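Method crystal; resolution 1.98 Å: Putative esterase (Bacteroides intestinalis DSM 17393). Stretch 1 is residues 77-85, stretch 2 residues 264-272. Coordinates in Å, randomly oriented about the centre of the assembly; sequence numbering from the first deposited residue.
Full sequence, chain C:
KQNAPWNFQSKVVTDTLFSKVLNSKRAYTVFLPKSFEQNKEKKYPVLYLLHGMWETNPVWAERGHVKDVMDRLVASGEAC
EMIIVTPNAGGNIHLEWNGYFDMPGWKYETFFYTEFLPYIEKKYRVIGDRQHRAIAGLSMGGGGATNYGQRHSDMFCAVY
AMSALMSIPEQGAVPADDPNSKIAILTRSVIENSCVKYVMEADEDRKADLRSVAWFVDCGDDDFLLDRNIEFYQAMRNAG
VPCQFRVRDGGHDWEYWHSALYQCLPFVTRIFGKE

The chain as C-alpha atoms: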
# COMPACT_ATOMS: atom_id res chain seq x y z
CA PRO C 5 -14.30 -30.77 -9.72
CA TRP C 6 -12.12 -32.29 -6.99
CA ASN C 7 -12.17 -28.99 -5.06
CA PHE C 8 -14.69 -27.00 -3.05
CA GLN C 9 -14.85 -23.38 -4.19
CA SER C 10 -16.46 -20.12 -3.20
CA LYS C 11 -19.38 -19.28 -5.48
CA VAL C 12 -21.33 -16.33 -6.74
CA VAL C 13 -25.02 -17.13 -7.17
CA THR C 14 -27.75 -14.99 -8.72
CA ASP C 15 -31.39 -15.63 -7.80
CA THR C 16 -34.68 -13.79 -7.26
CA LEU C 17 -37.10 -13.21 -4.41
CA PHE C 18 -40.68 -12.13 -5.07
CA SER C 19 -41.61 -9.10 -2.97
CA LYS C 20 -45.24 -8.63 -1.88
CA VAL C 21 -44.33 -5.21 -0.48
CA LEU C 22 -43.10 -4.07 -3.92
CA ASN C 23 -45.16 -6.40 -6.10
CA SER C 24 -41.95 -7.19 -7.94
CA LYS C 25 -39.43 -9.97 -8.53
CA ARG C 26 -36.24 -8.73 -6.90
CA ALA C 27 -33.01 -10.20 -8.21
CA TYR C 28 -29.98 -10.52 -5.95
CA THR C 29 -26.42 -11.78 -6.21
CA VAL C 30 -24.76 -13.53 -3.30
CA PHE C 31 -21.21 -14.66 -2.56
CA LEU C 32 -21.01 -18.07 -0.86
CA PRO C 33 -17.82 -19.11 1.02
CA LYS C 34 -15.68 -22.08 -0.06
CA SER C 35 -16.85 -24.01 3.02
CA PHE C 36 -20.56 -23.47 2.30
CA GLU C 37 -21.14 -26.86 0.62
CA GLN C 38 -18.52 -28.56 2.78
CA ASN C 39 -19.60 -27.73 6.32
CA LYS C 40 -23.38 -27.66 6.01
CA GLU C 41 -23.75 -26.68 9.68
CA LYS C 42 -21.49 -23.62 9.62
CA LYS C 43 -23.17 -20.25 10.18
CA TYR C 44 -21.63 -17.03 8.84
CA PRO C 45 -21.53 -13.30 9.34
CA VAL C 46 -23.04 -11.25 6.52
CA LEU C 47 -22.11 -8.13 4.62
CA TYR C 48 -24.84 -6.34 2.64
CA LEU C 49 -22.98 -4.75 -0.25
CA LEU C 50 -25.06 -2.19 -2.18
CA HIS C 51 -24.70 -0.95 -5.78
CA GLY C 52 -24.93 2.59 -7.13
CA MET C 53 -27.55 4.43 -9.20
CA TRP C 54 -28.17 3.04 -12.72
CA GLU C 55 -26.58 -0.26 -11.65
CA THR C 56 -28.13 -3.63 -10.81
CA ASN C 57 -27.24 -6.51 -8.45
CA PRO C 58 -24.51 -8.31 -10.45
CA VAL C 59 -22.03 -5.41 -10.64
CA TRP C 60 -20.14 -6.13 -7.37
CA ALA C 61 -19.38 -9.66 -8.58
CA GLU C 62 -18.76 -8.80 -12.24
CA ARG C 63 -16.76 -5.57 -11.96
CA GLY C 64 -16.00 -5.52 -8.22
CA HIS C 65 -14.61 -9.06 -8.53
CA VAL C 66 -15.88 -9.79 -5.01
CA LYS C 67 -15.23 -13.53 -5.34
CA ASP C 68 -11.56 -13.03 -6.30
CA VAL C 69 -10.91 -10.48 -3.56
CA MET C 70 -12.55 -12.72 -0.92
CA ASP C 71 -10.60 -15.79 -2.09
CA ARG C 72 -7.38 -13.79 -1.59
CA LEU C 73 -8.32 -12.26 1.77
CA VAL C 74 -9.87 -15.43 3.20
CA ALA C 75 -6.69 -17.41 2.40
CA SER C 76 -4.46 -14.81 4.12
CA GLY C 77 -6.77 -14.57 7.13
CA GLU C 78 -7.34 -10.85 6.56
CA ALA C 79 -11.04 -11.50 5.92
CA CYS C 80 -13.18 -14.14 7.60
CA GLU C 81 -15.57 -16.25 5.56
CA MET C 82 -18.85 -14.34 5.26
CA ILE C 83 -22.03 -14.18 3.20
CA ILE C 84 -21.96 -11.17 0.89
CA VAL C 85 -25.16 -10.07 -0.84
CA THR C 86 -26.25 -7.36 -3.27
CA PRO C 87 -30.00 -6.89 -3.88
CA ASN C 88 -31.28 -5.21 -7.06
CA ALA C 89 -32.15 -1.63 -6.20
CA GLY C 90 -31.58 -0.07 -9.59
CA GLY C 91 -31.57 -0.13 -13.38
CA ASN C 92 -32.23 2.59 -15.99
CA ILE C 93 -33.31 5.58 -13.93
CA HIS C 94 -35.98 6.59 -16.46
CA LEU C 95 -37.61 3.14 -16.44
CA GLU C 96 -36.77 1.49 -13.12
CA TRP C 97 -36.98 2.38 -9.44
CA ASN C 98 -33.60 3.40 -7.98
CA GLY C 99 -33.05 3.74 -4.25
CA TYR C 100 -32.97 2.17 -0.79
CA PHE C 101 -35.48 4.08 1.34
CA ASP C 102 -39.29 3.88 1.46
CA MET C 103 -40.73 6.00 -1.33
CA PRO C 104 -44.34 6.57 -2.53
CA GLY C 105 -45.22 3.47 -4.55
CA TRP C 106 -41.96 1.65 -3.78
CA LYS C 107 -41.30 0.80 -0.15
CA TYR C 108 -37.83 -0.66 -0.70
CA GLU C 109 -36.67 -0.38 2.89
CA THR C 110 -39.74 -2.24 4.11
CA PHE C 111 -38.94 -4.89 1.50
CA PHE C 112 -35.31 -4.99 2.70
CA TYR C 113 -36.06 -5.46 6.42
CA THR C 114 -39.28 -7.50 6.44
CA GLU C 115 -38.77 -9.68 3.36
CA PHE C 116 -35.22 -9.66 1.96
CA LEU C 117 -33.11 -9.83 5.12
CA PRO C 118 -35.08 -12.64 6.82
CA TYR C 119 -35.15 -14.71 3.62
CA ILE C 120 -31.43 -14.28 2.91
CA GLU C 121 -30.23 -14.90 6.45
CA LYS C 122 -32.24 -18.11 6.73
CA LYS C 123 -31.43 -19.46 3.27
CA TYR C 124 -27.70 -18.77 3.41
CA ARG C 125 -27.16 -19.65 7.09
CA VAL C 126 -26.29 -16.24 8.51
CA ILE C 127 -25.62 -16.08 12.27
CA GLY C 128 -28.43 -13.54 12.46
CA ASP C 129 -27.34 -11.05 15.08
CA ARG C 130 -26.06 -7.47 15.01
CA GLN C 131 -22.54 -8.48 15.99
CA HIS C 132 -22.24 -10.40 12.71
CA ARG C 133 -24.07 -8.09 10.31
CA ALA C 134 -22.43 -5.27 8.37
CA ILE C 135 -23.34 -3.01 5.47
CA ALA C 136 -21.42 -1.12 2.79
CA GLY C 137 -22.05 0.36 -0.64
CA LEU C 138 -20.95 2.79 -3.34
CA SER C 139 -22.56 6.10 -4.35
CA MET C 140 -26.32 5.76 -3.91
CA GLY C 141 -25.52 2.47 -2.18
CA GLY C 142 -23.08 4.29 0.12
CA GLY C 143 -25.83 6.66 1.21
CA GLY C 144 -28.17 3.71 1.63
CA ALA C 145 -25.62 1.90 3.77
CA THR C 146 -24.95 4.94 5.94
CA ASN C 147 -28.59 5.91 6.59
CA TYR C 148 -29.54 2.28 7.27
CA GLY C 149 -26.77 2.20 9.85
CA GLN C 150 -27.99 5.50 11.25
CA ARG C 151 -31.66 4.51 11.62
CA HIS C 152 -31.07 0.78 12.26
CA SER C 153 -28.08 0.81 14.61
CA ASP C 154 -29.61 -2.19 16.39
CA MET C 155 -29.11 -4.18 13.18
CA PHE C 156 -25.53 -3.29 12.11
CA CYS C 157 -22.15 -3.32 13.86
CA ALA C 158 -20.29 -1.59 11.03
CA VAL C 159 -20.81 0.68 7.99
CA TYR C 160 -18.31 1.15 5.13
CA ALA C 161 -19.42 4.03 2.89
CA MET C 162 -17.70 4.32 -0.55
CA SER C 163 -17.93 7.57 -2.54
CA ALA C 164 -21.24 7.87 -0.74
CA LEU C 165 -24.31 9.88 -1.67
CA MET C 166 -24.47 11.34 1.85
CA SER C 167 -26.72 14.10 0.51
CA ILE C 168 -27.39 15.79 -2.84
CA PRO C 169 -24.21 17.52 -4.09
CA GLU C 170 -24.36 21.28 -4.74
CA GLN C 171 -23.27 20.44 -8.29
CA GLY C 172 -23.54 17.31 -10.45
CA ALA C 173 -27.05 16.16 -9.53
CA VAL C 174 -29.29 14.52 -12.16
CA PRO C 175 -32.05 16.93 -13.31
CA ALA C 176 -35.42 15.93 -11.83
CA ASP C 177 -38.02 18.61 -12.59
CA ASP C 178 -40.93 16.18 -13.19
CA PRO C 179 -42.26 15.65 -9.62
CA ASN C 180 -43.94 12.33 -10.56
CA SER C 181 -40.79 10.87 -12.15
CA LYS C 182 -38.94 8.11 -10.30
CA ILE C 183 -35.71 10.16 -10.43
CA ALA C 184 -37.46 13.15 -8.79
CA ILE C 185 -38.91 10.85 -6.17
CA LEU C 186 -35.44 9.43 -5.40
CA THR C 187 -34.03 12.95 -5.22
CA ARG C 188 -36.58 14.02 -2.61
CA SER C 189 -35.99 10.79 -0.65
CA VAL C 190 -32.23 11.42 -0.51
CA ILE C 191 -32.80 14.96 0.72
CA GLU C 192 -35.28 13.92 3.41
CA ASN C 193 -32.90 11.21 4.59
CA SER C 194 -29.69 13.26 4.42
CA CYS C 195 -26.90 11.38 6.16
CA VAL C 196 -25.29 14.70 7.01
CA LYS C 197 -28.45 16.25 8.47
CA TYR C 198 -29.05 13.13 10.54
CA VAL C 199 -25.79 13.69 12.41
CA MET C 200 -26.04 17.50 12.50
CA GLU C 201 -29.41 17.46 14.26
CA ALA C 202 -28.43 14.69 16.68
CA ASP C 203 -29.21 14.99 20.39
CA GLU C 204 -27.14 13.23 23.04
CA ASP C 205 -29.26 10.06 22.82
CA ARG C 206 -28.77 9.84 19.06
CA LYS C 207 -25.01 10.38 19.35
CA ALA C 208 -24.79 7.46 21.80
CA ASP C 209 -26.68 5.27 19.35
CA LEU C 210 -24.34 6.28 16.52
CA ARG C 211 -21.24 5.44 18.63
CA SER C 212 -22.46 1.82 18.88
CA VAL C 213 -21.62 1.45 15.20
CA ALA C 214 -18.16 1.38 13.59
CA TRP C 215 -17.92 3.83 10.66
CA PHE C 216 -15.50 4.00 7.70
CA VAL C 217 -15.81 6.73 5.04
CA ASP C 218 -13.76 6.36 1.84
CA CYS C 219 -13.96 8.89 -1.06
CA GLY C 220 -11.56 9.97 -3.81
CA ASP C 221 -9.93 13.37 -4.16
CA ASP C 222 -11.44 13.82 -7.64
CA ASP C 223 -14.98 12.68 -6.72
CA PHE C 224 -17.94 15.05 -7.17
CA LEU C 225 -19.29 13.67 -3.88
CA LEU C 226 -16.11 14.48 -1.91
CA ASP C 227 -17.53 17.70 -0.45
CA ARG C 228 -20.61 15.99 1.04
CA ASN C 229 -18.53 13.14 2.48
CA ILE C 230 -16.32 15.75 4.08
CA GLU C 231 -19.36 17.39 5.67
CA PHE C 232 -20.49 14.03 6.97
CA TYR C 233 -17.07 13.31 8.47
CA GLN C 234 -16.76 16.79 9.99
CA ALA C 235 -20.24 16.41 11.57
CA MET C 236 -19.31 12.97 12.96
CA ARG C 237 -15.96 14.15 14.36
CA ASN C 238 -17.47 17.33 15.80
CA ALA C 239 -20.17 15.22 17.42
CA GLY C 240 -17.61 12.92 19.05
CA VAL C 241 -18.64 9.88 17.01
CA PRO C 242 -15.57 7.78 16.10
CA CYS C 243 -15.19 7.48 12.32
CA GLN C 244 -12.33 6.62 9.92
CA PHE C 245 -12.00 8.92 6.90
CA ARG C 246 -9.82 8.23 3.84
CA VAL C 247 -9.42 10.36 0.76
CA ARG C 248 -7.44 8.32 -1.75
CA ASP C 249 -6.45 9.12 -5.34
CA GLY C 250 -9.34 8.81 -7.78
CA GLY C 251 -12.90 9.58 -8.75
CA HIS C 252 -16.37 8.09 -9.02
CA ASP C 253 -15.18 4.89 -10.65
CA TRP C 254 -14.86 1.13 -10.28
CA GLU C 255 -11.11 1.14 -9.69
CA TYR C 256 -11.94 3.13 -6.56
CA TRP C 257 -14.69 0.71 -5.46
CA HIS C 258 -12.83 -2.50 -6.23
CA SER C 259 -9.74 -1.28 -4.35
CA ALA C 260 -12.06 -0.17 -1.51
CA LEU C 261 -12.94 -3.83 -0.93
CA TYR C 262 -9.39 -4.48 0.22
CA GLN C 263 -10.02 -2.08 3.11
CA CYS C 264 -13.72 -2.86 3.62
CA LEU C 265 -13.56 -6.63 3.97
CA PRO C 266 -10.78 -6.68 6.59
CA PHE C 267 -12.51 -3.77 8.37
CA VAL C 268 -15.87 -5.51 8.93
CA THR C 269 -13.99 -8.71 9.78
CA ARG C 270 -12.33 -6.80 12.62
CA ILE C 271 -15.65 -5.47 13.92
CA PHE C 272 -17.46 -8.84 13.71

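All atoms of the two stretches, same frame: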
# COMPACT_ATOMS: atom_id res chain seq x y z
N GLY C 77 -6.21 -14.83 5.82
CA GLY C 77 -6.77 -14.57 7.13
C GLY C 77 -7.18 -13.12 7.36
O GLY C 77 -7.69 -12.79 8.42
N GLU C 78 -6.96 -12.25 6.39
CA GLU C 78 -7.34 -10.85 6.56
C GLU C 78 -8.86 -10.65 6.55
O GLU C 78 -9.37 -9.73 7.19
CB GLU C 78 -6.69 -9.99 5.47
CG GLU C 78 -5.18 -9.89 5.59
CD GLU C 78 -4.59 -9.19 4.40
OE1 GLU C 78 -4.74 -7.95 4.31
OE2 GLU C 78 -4.02 -9.89 3.54
N ALA C 79 -9.58 -11.51 5.83
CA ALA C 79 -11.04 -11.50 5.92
C ALA C 79 -11.51 -12.85 6.42
O ALA C 79 -10.91 -13.87 6.07
CB ALA C 79 -11.67 -11.17 4.56
N CYS C 80 -12.56 -12.87 7.23
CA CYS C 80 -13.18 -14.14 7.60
C CYS C 80 -14.17 -14.56 6.51
O CYS C 80 -14.61 -13.74 5.70
CB CYS C 80 -13.89 -14.04 8.95
SG CYS C 80 -15.37 -12.98 8.91
N GLU C 81 -14.52 -15.84 6.46
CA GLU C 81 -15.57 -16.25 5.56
C GLU C 81 -16.87 -15.55 5.97
O GLU C 81 -17.18 -15.43 7.15
CB GLU C 81 -15.75 -17.76 5.56
CG GLU C 81 -14.60 -18.52 4.95
CD GLU C 81 -14.96 -19.98 4.75
OE1 GLU C 81 -15.56 -20.55 5.67
OE2 GLU C 81 -14.69 -20.53 3.67
N MET C 82 -17.61 -15.06 4.99
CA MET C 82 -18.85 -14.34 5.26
C MET C 82 -19.75 -14.42 4.04
O MET C 82 -19.27 -14.58 2.92
CB MET C 82 -18.57 -12.87 5.62
CG MET C 82 -18.14 -11.98 4.41
SD MET C 82 -17.67 -10.30 4.90
CE MET C 82 -15.90 -10.53 5.24
N ILE C 83 -21.05 -14.33 4.28
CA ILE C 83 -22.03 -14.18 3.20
C ILE C 83 -21.98 -12.72 2.73
O ILE C 83 -22.00 -11.80 3.55
CB ILE C 83 -23.47 -14.55 3.66
CG1 ILE C 83 -23.51 -15.95 4.30
CG2 ILE C 83 -24.47 -14.43 2.51
CD1 ILE C 83 -23.11 -17.07 3.36
N ILE C 84 -21.90 -12.52 1.42
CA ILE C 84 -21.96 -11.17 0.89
C ILE C 84 -23.13 -11.10 -0.10
O ILE C 84 -23.26 -11.96 -0.98
CB ILE C 84 -20.65 -10.75 0.20
CG1 ILE C 84 -19.46 -10.93 1.14
CG2 ILE C 84 -20.69 -9.26 -0.19
CD1 ILE C 84 -18.13 -10.71 0.44
N VAL C 85 -23.98 -10.10 0.03
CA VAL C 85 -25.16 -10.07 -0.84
C VAL C 85 -25.50 -8.67 -1.33
O VAL C 85 -25.41 -7.69 -0.59
CB VAL C 85 -26.39 -10.67 -0.12
CG1 VAL C 85 -26.70 -9.85 1.09
CG2 VAL C 85 -27.61 -10.75 -1.05
N CYS C 264 -12.39 -2.56 3.06
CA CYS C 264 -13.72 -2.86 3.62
C CYS C 264 -13.82 -4.25 4.22
O CYS C 264 -14.30 -4.41 5.33
CB CYS C 264 -14.79 -2.70 2.53
SG CYS C 264 -16.47 -3.08 3.09
N LEU C 265 -13.38 -5.27 3.49
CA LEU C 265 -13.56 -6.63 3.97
C LEU C 265 -12.75 -6.93 5.24
O LEU C 265 -13.29 -7.53 6.19
CB LEU C 265 -13.23 -7.61 2.85
CG LEU C 265 -14.22 -7.49 1.68
CD1 LEU C 265 -13.78 -8.36 0.51
CD2 LEU C 265 -15.66 -7.86 2.14
N PRO C 266 -11.48 -6.50 5.30
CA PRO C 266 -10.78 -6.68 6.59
C PRO C 266 -11.38 -5.84 7.72
O PRO C 266 -11.36 -6.27 8.87
CB PRO C 266 -9.33 -6.22 6.28
CG PRO C 266 -9.16 -6.50 4.80
CD PRO C 266 -10.56 -6.16 4.20
N PHE C 267 -11.89 -4.66 7.39
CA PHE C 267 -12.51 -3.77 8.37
C PHE C 267 -13.72 -4.42 9.05
O PHE C 267 -13.76 -4.49 10.28
CB PHE C 267 -12.93 -2.46 7.70
CG PHE C 267 -13.88 -1.62 8.53
CD1 PHE C 267 -13.45 -0.97 9.68
CD2 PHE C 267 -15.19 -1.45 8.12
CE1 PHE C 267 -14.31 -0.19 10.43
CE2 PHE C 267 -16.08 -0.66 8.87
CZ PHE C 267 -15.64 -0.03 10.02
N VAL C 268 -14.70 -4.89 8.29
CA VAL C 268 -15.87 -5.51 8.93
C VAL C 268 -15.46 -6.79 9.66
O VAL C 268 -16.02 -7.13 10.71
CB VAL C 268 -17.02 -5.80 7.93
CG1 VAL C 268 -17.45 -4.50 7.26
CG2 VAL C 268 -16.60 -6.79 6.88
N THR C 269 -14.47 -7.50 9.12
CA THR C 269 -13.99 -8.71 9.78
C THR C 269 -13.48 -8.39 11.19
O THR C 269 -13.75 -9.12 12.14
CB THR C 269 -12.89 -9.39 8.97
OG1 THR C 269 -13.48 -9.95 7.79
CG2 THR C 269 -12.20 -10.52 9.77
N ARG C 270 -12.77 -7.27 11.32
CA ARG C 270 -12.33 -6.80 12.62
C ARG C 270 -13.50 -6.53 13.56
O ARG C 270 -13.48 -6.95 14.72
CB ARG C 270 -11.48 -5.53 12.48
CG ARG C 270 -10.05 -5.82 12.06
CD ARG C 270 -9.16 -4.60 12.18
NE ARG C 270 -9.53 -3.49 11.31
CZ ARG C 270 -9.10 -3.34 10.07
NH1 ARG C 270 -8.31 -4.26 9.52
NH2 ARG C 270 -9.46 -2.28 9.36
N ILE C 271 -14.53 -5.84 13.07
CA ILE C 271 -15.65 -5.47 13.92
C ILE C 271 -16.51 -6.68 14.31
O ILE C 271 -17.04 -6.72 15.42
CB ILE C 271 -16.54 -4.40 13.25
CG1 ILE C 271 -15.68 -3.25 12.73
CG2 ILE C 271 -17.55 -3.85 14.24
CD1 ILE C 271 -14.80 -2.62 13.81
N PHE C 272 -16.65 -7.66 13.42
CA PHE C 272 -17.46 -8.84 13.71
C PHE C 272 -17.00 -9.48 15.04
O PHE C 272 -15.78 -9.57 15.27
CB PHE C 272 -17.35 -9.89 12.59
CG PHE C 272 -18.08 -9.53 11.31
CD1 PHE C 272 -19.23 -8.76 11.33
CD2 PHE C 272 -17.61 -10.01 10.10
CE1 PHE C 272 -19.90 -8.45 10.15
CE2 PHE C 272 -18.26 -9.72 8.92
CZ PHE C 272 -19.42 -8.93 8.95
O HOH W 1 -9.34 -8.39 9.52

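How does the chain first meet the helix? Gly-77, the first residue past the preceding helix to leave helical angles, has a positive phi of 82°, and makes no contact itself. Glu-78 follows and touches the helix most closely through its backbone: its O lies 3.4 Å from Pro-266 CA, a CA-H...O contact with an angle of 137° at the hydrogen. The same carbonyl accepts a hydrogen bond from water 1 (Glu-78 O to water O, 2.7 Å), which also donates to Pro-266 O at 3.0 Å, so one water bridges the two backbones.

What fixes the loop beside Thr-269? Ala-79 packs its CB 4.2 Å from Leu-265 CB, and its CA comes within 3.4 Å of Thr-269 OG1. The next backbone amide then supplies the one direct hydrogen bond between the stretches: Cys-80 N donates to Thr-269 OG1 at 3.1 Å, with a nearly straight angle of 162°. Thr-269, in the m rotamer, passes its own hydroxyl proton to Leu-265 O, 2.9 Å from OG1, one turn back. The hydroxyl thus accepts from the loop while donating within its helix.

How do the two sulfurs meet Phe-272? Both approach the ring at its edge. Cys-80 SG is 3.9 Å from Phe-272 CD2, and Met-82 SD is 4.1 Å from Phe-272 CE2, the neighbouring ring atom. Between these residues Glu-81 points away and takes no part, as the extended backbone turns alternate side chains to the helix.

Where does the apolar packing end? Met-82 CE rests against helix side chains, 4.1 Å from both Leu-265 CD2 and Val-268 CG2, and 3.6 Å from Thr-269 OG1. Ile-83 is out of reach, but Ile-84 again points toward the helix, its CD1 4.1 Å from Leu-265 CD2. Val-85 lies beyond the contact.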